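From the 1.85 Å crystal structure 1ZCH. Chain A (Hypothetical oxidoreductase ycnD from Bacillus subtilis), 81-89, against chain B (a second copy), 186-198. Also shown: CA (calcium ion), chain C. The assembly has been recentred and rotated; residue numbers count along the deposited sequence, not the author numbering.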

ATOM      1  N   ALA A  81       3.668  -6.994  -7.221  1.00  9.48           N
ATOM      2  CA  ALA A  81       2.321  -7.521  -7.057  1.00  9.32           C
ATOM      3  C   ALA A  81       2.538  -8.949  -7.556  1.00 10.48           C
ATOM      4  O   ALA A  81       3.262  -9.153  -8.536  1.00 10.33           O
ATOM      5  CB  ALA A  81       1.347  -6.781  -7.964  1.00 10.35           C
ATOM      6  N   ASP A  82       1.928  -9.934  -6.905  1.00  8.27           N
ATOM      7  CA  ASP A  82       2.137 -11.322  -7.307  1.00  9.48           C
ATOM      8  C   ASP A  82       0.862 -12.157  -7.340  1.00  9.65           C
ATOM      9  O   ASP A  82       0.237 -12.394  -6.304  1.00  8.72           O
ATOM     10  CB  ASP A  82       3.146 -11.982  -6.352  1.00 10.34           C
ATOM     11  CG  ASP A  82       3.590 -13.368  -6.814  1.00 10.39           C
ATOM     12  OD1 ASP A  82       2.739 -14.168  -7.260  1.00 10.29           O
ATOM     13  OD2 ASP A  82       4.797 -13.669  -6.709  1.00 11.22           O
ATOM     14  N   PHE A  83       0.472 -12.587  -8.537  1.00  9.04           N
ATOM     15  CA  PHE A  83      -0.695 -13.448  -8.699  1.00  9.10           C
ATOM     16  C   PHE A  83      -0.217 -14.761  -9.322  1.00 10.16           C
ATOM     17  O   PHE A  83      -1.013 -15.555  -9.832  1.00  9.87           O
ATOM     18  CB  PHE A  83      -1.759 -12.772  -9.576  1.00 10.20           C
ATOM     19  CG  PHE A  83      -2.696 -11.880  -8.804  1.00  9.33           C
ATOM     20  CD1 PHE A  83      -3.882 -12.382  -8.281  1.00  8.77           C
ATOM     21  CD2 PHE A  83      -2.366 -10.547  -8.561  1.00 10.41           C
ATOM     22  CE1 PHE A  83      -4.735 -11.570  -7.519  1.00  8.78           C
ATOM     23  CE2 PHE A  83      -3.207  -9.727  -7.801  1.00 11.04           C
ATOM     24  CZ  PHE A  83      -4.392 -10.241  -7.280  1.00  8.69           C
ATOM     25  N   ASN A  84       1.097 -14.982  -9.277  1.00  9.59           N
ATOM     26  CA  ASN A  84       1.678 -16.220  -9.805  1.00 10.12           C
ATOM     27  C   ASN A  84       1.418 -17.341  -8.800  1.00 11.01           C
ATOM     28  O   ASN A  84       1.079 -18.465  -9.177  1.00  8.61           O
ATOM     29  CB  ASN A  84       3.187 -16.068 -10.040  1.00  9.69           C
ATOM     30  CG  ASN A  84       3.838 -17.367 -10.496  1.00  9.93           C
ATOM     31  OD1 ASN A  84       3.364 -18.016 -11.431  1.00  9.52           O
ATOM     32  ND2 ASN A  84       4.926 -17.750  -9.838  1.00 11.05           N
ATOM     33  N   ARG A  85       1.577 -17.050  -7.512  1.00  9.47           N
ATOM     34  CA  ARG A  85       1.291 -18.075  -6.515  1.00  9.13           C
ATOM     35  C   ARG A  85      -0.198 -18.423  -6.612  1.00  9.06           C
ATOM     36  O   ARG A  85      -0.592 -19.568  -6.395  1.00  9.40           O
ATOM     37  CB  ARG A  85       1.646 -17.586  -5.104  1.00  8.87           C
ATOM     38  CG  ARG A  85       3.150 -17.605  -4.804  1.00  8.67           C
ATOM     39  CD  ARG A  85       3.422 -17.287  -3.328  1.00  8.54           C
ATOM     40  NE  ARG A  85       3.022 -15.921  -3.014  1.00  8.18           N
ATOM     41  CZ  ARG A  85       3.836 -14.873  -3.071  1.00 11.20           C
ATOM     42  NH1 ARG A  85       5.108 -15.036  -3.415  1.00  9.68           N
ATOM     43  NH2 ARG A  85       3.367 -13.658  -2.822  1.00 10.88           N
ATOM     44  N   ALA A  86      -1.022 -17.434  -6.947  1.00  8.49           N
ATOM     45  CA  ALA A  86      -2.457 -17.669  -7.104  1.00  9.32           C
ATOM     46  C   ALA A  86      -2.659 -18.538  -8.346  1.00 10.60           C
ATOM     47  O   ALA A  86      -3.517 -19.422  -8.368  1.00 10.36           O
ATOM     48  CB  ALA A  86      -3.205 -16.341  -7.272  1.00  8.28           C
ATOM     49  N   LYS A  87      -1.869 -18.283  -9.385  1.00 11.08           N
ATOM     50  CA  LYS A  87      -1.979 -19.068 -10.610  1.00 11.64           C
ATOM     51  C   LYS A  87      -1.697 -20.533 -10.292  1.00 11.81           C
ATOM     52  O   LYS A  87      -2.413 -21.428 -10.743  1.00 12.23           O
ATOM     53  CB  LYS A  87      -0.980 -18.585 -11.660  1.00 14.18           C
ATOM     54  CG  LYS A  87      -1.067 -19.356 -12.972  1.00 18.70           C
ATOM     55  CD  LYS A  87       0.176 -19.155 -13.812  1.00 24.89           C
ATOM     56  CE  LYS A  87       0.964 -20.446 -13.947  1.00 29.45           C
ATOM     57  NZ  LYS A  87       0.209 -21.481 -14.709  1.00 30.38           N
ATOM     58  N   ILE A  88      -0.640 -20.771  -9.520  1.00 10.54           N
ATOM     59  CA  ILE A  88      -0.271 -22.130  -9.136  1.00 11.45           C
ATOM     60  C   ILE A  88      -1.409 -22.778  -8.358  1.00 12.10           C
ATOM     61  O   ILE A  88      -1.777 -23.931  -8.610  1.00 11.05           O
ATOM     62  CB  ILE A  88       0.997 -22.132  -8.262  1.00 12.36           C
ATOM     63  CG1 ILE A  88       2.199 -21.673  -9.096  1.00 10.51           C
ATOM     64  CG2 ILE A  88       1.224 -23.524  -7.665  1.00 11.54           C
ATOM     65  CD1 ILE A  88       3.466 -21.439  -8.289  1.00 12.98           C
ATOM     66  N   ALA A  89      -1.966 -22.028  -7.411  1.00 10.34           N
ATOM     67  CA  ALA A  89      -3.063 -22.528  -6.590  1.00 11.86           C
ATOM     68  C   ALA A  89      -4.289 -22.913  -7.415  1.00 12.58           C
ATOM     69  O   ALA A  89      -4.855 -23.990  -7.234  1.00 12.40           O
ATOM     70  CB  ALA A  89      -3.449 -21.480  -5.549  1.00 10.04           C
TER
ATOM     71  N   THR B 186      16.859 -13.319  -7.478  1.00 12.68           N
ATOM     72  CA  THR B 186      15.937 -13.528  -8.595  1.00 13.84           C
ATOM     73  C   THR B 186      14.688 -14.249  -8.104  1.00 12.79           C
ATOM     74  O   THR B 186      14.692 -14.852  -7.030  1.00 13.07           O
ATOM     75  CB  THR B 186      16.568 -14.368  -9.736  1.00 14.71           C
ATOM     76  OG1 THR B 186      16.979 -15.641  -9.227  1.00 17.21           O
ATOM     77  CG2 THR B 186      17.765 -13.647 -10.335  1.00 17.42           C
ATOM     78  N   TYR B 187      13.623 -14.183  -8.893  1.00 11.84           N
ATOM     79  CA  TYR B 187      12.364 -14.826  -8.528  1.00 11.44           C
ATOM     80  C   TYR B 187      12.561 -16.344  -8.432  1.00 13.35           C
ATOM     81  O   TYR B 187      13.209 -16.953  -9.284  1.00 11.98           O
ATOM     82  CB  TYR B 187      11.293 -14.489  -9.569  1.00 11.62           C
ATOM     83  CG  TYR B 187       9.883 -14.792  -9.123  1.00 12.14           C
ATOM     84  CD1 TYR B 187       9.083 -13.802  -8.540  1.00 11.00           C
ATOM     85  CD2 TYR B 187       9.351 -16.071  -9.265  1.00 12.73           C
ATOM     86  CE1 TYR B 187       7.786 -14.086  -8.112  1.00  9.83           C
ATOM     87  CE2 TYR B 187       8.063 -16.366  -8.840  1.00  9.68           C
ATOM     88  CZ  TYR B 187       7.285 -15.372  -8.268  1.00 11.27           C
ATOM     89  OH  TYR B 187       6.006 -15.669  -7.872  1.00 10.57           O
ATOM     90  N   LEU B 188      11.981 -16.943  -7.393  1.00 12.10           N
ATOM     91  CA  LEU B 188      12.089 -18.376  -7.132  1.00 11.45           C
ATOM     92  C   LEU B 188      11.511 -19.274  -8.222  1.00 12.66           C
ATOM     93  O   LEU B 188      10.413 -19.033  -8.715  1.00 12.56           O
ATOM     94  CB  LEU B 188      11.403 -18.696  -5.804  1.00 11.32           C
ATOM     95  CG  LEU B 188      11.584 -20.114  -5.261  1.00 13.39           C
ATOM     96  CD1 LEU B 188      13.063 -20.370  -4.996  1.00 14.23           C
ATOM     97  CD2 LEU B 188      10.770 -20.276  -3.976  1.00 11.66           C
ATOM     98  N   ASN B 189      12.247 -20.330  -8.576  1.00 13.25           N
ATOM     99  CA  ASN B 189      11.792 -21.267  -9.604  1.00 14.23           C
ATOM    100  C   ASN B 189      10.404 -21.798  -9.263  1.00 14.53           C
ATOM    101  O   ASN B 189      10.072 -22.007  -8.094  1.00 14.66           O
ATOM    102  CB  ASN B 189      12.785 -22.423  -9.754  1.00 17.45           C
ATOM    103  CG  ASN B 189      14.190 -21.943 -10.072  1.00 21.45           C
ATOM    104  OD1 ASN B 189      14.385 -21.069 -10.919  1.00 22.42           O
ATOM    105  ND2 ASN B 189      15.179 -22.515  -9.393  1.00 24.94           N
ATOM    106  N   GLN B 190       9.601 -22.025 -10.297  1.00 13.76           N
ATOM    107  CA  GLN B 190       8.226 -22.483 -10.123  1.00 14.45           C
ATOM    108  C   GLN B 190       8.051 -23.781  -9.333  1.00 15.41           C
ATOM    109  O   GLN B 190       7.141 -23.888  -8.513  1.00 14.75           O
ATOM    110  CB  GLN B 190       7.547 -22.618 -11.491  1.00 13.59           C
ATOM    111  CG  GLN B 190       6.031 -22.514 -11.427  1.00 15.62           C
ATOM    112  CD  GLN B 190       5.543 -21.076 -11.317  1.00 14.67           C
ATOM    113  OE1 GLN B 190       6.231 -20.208 -10.768  1.00 12.85           O
ATOM    114  NE2 GLN B 190       4.341 -20.819 -11.829  1.00 11.71           N
ATOM    115  N   ASP B 191       8.912 -24.767  -9.573  1.00 17.20           N
ATOM    116  CA  ASP B 191       8.806 -26.044  -8.869  1.00 18.02           C
ATOM    117  C   ASP B 191       8.932 -25.897  -7.350  1.00 16.64           C
ATOM    118  O   ASP B 191       8.114 -26.434  -6.601  1.00 14.36           O
ATOM    119  CB  ASP B 191       9.859 -27.030  -9.389  1.00 22.38           C
ATOM    120  CG  ASP B 191      11.277 -26.633  -9.016  1.00 28.15           C
ATOM    121  OD1 ASP B 191      11.685 -25.488  -9.310  1.00 30.35           O
ATOM    122  OD2 ASP B 191      11.990 -27.476  -8.427  1.00 33.76           O
ATOM    123  N   GLU B 192       9.952 -25.171  -6.896  1.00 15.89           N
ATOM    124  CA  GLU B 192      10.155 -24.967  -5.465  1.00 16.48           C
ATOM    125  C   GLU B 192       9.004 -24.167  -4.872  1.00 15.18           C
ATOM    126  O   GLU B 192       8.539 -24.452  -3.770  1.00 14.13           O
ATOM    127  CB  GLU B 192      11.461 -24.215  -5.199  1.00 18.35           C
ATOM    128  CG  GLU B 192      12.724 -25.007  -5.461  1.00 23.64           C
ATOM    129  CD  GLU B 192      13.972 -24.241  -5.055  1.00 26.56           C
ATOM    130  OE1 GLU B 192      14.089 -23.881  -3.861  1.00 29.82           O
ATOM    131  OE2 GLU B 192      14.832 -23.997  -5.927  1.00 29.79           O
ATOM    132  N   LEU B 193       8.556 -23.158  -5.610  1.00 14.28           N
ATOM    133  CA  LEU B 193       7.465 -22.309  -5.151  1.00 13.65           C
ATOM    134  C   LEU B 193       6.218 -23.159  -4.939  1.00 12.79           C
ATOM    135  O   LEU B 193       5.517 -23.017  -3.940  1.00 13.20           O
ATOM    136  CB  LEU B 193       7.197 -21.205  -6.182  1.00 12.61           C
ATOM    137  CG  LEU B 193       6.245 -20.064  -5.816  1.00 14.01           C
ATOM    138  CD1 LEU B 193       6.715 -19.367  -4.542  1.00 12.35           C
ATOM    139  CD2 LEU B 193       6.201 -19.068  -6.971  1.00 13.32           C
ATOM    140  N   THR B 194       5.954 -24.061  -5.877  1.00 11.75           N
ATOM    141  CA  THR B 194       4.796 -24.932  -5.770  1.00 12.95           C
ATOM    142  C   THR B 194       4.900 -25.796  -4.512  1.00 13.28           C
ATOM    143  O   THR B 194       3.923 -25.961  -3.779  1.00 13.38           O
ATOM    144  CB  THR B 194       4.675 -25.833  -7.012  1.00 13.50           C
ATOM    145  OG1 THR B 194       4.489 -25.011  -8.173  1.00 15.11           O
ATOM    146  CG2 THR B 194       3.495 -26.784  -6.872  1.00 12.22           C
ATOM    147  N   SER B 195       6.089 -26.336  -4.258  1.00 14.33           N
ATOM    148  CA  SER B 195       6.305 -27.172  -3.079  1.00 14.66           C
ATOM    149  C   SER B 195       6.002 -26.415  -1.788  1.00 13.72           C
ATOM    150  O   SER B 195       5.413 -26.973  -0.863  1.00 12.79           O
ATOM    151  CB  SER B 195       7.745 -27.691  -3.045  1.00 16.25           C
ATOM    152  OG  SER B 195       7.984 -28.563  -4.135  1.00 22.00           O
ATOM    153  N   HIS B 196       6.407 -25.148  -1.721  1.00 13.47           N
ATOM    154  CA  HIS B 196       6.147 -24.339  -0.531  1.00 13.60           C
ATOM    155  C   HIS B 196       4.650 -24.145  -0.326  1.00 14.01           C
ATOM    156  O   HIS B 196       4.162 -24.163   0.806  1.00 13.18           O
ATOM    157  CB  HIS B 196       6.809 -22.964  -0.645  1.00 14.49           C
ATOM    158  CG  HIS B 196       8.291 -22.986  -0.440  1.00 16.54           C
ATOM    159  ND1 HIS B 196       8.875 -23.470   0.710  1.00 18.11           N
ATOM    160  CD2 HIS B 196       9.307 -22.569  -1.231  1.00 16.75           C
ATOM    161  CE1 HIS B 196      10.188 -23.350   0.619  1.00 19.18           C
ATOM    162  NE2 HIS B 196      10.476 -22.807  -0.550  1.00 17.19           N
ATOM    163  N   ILE B 197       3.924 -23.942  -1.424  1.00 12.57           N
ATOM    164  CA  ILE B 197       2.482 -23.749  -1.341  1.00 12.51           C
ATOM    165  C   ILE B 197       1.788 -25.017  -0.837  1.00 13.35           C
ATOM    166  O   ILE B 197       0.874 -24.951  -0.012  1.00 12.36           O
ATOM    167  CB  ILE B 197       1.895 -23.342  -2.715  1.00 13.84           C
ATOM    168  CG1 ILE B 197       2.439 -21.967  -3.121  1.00 14.07           C
ATOM    169  CG2 ILE B 197       0.371 -23.305  -2.645  1.00 14.08           C
ATOM    170  CD1 ILE B 197       2.011 -21.510  -4.506  1.00 13.24           C
ATOM    171  N   GLN B 198       2.227 -26.175  -1.321  1.00 13.80           N
ATOM    172  CA  GLN B 198       1.632 -27.435  -0.886  1.00 14.34           C
ATOM    173  C   GLN B 198       1.906 -27.695   0.597  1.00 14.85           C
ATOM    174  O   GLN B 198       1.051 -28.223   1.308  1.00 13.62           O
ATOM    175  CB  GLN B 198       2.152 -28.591  -1.746  1.00 16.31           C
ATOM    176  CG  GLN B 198       1.634 -28.527  -3.180  1.00 18.60           C
ATOM    177  CD  GLN B 198       2.202 -29.614  -4.067  1.00 21.47           C
ATOM    178  OE1 GLN B 198       3.413 -29.694  -4.273  1.00 23.26           O
ATOM    179  NE2 GLN B 198       1.324 -30.459  -4.604  1.00 20.78           N
TER
HETATM  180 CA    CA C 303      14.882 -19.127 -12.229  1.00 22.60          CA
HETATM  181  O   HOH W   1      15.471 -18.014 -10.024  1.00 23.33           O
HETATM  182  O   HOH W   2      12.751 -18.121 -11.622  1.00 17.88           O

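Two copies of the same protein meet here, with helix 84-89 of chain A crossing helix 190-198 of chain B at 70° and a closest axis approach of 10.3 Å. The contact has a polar end, near the start of both helices, and an apolar part beyond it.

Four hydrogen bonds cross between the stretches, and N84(A) takes part in three. Its amide pairs with that of Q190(B) in both directions. N84(A) ND2 donates to Q190(B) OE1 at 2.9 Å, and Q190(B) NE2 donates to N84(A) OD1 at 3.0 Å. The N-H...O angles are 174° and 172°, so both bonds are nearly straight and each amide gives and takes one bond. The CA-to-CB bond of Q190(B) points sideways, but the end of its side chain comes nearer and reaches its partner.

The second hydrogen of N84(A) ND2 goes to Y187(B) OH at 3.1 Å. Y187(B) OH donates to D82(A) OD2 at 2.6 Å, a short bond, and that oxygen lies at the edge of the tyrosine ring, near its plane. Y187(B) OH therefore acts as acceptor and donor at once and links D82(A) to N84(A).

The same carboxylate also interacts within chain A. D82(A) OD1 accepts from N84(A) N at 2.7 Å and from R85(A) N at 3.1 Å, two backbone amides at the start of the helix. R85(A) NH1 lies 3.6 Å from D82(A) OD2 in a salt bridge. The oxygen is well out of the guanidinium plane, so this is an attraction of charges, with no N-H directed at it.

The apolar part centres on I88(A), which has the largest covered area of any residue in the contact. Its side chain is a knob in a hole formed by Q190(B), L193(B), T194(B) and I197(B). I88(A) CD1 lies 3.9 Å from L193(B) CD2, and I88(A) CG2 lies 3.8 Å from I197(B) CD1. I88(A) CG2 also comes within 3.6 Å of T194(B) OG1. T194(B) OG1 donates to Q190(B) O at 2.9 Å, within its own helix. R85(A) adds packing through the base of its side chain: R85(A) CB is 4.0 Å from I197(B) CD1, and R85(A) CG is 4.0 Å from L193(B) CD1.

The calcium ion lies outside the contact itself. N189(B) OD1 binds the calcium ion CA at 2.4 Å, and both waters that donate to Y187(B) O are also its ligands.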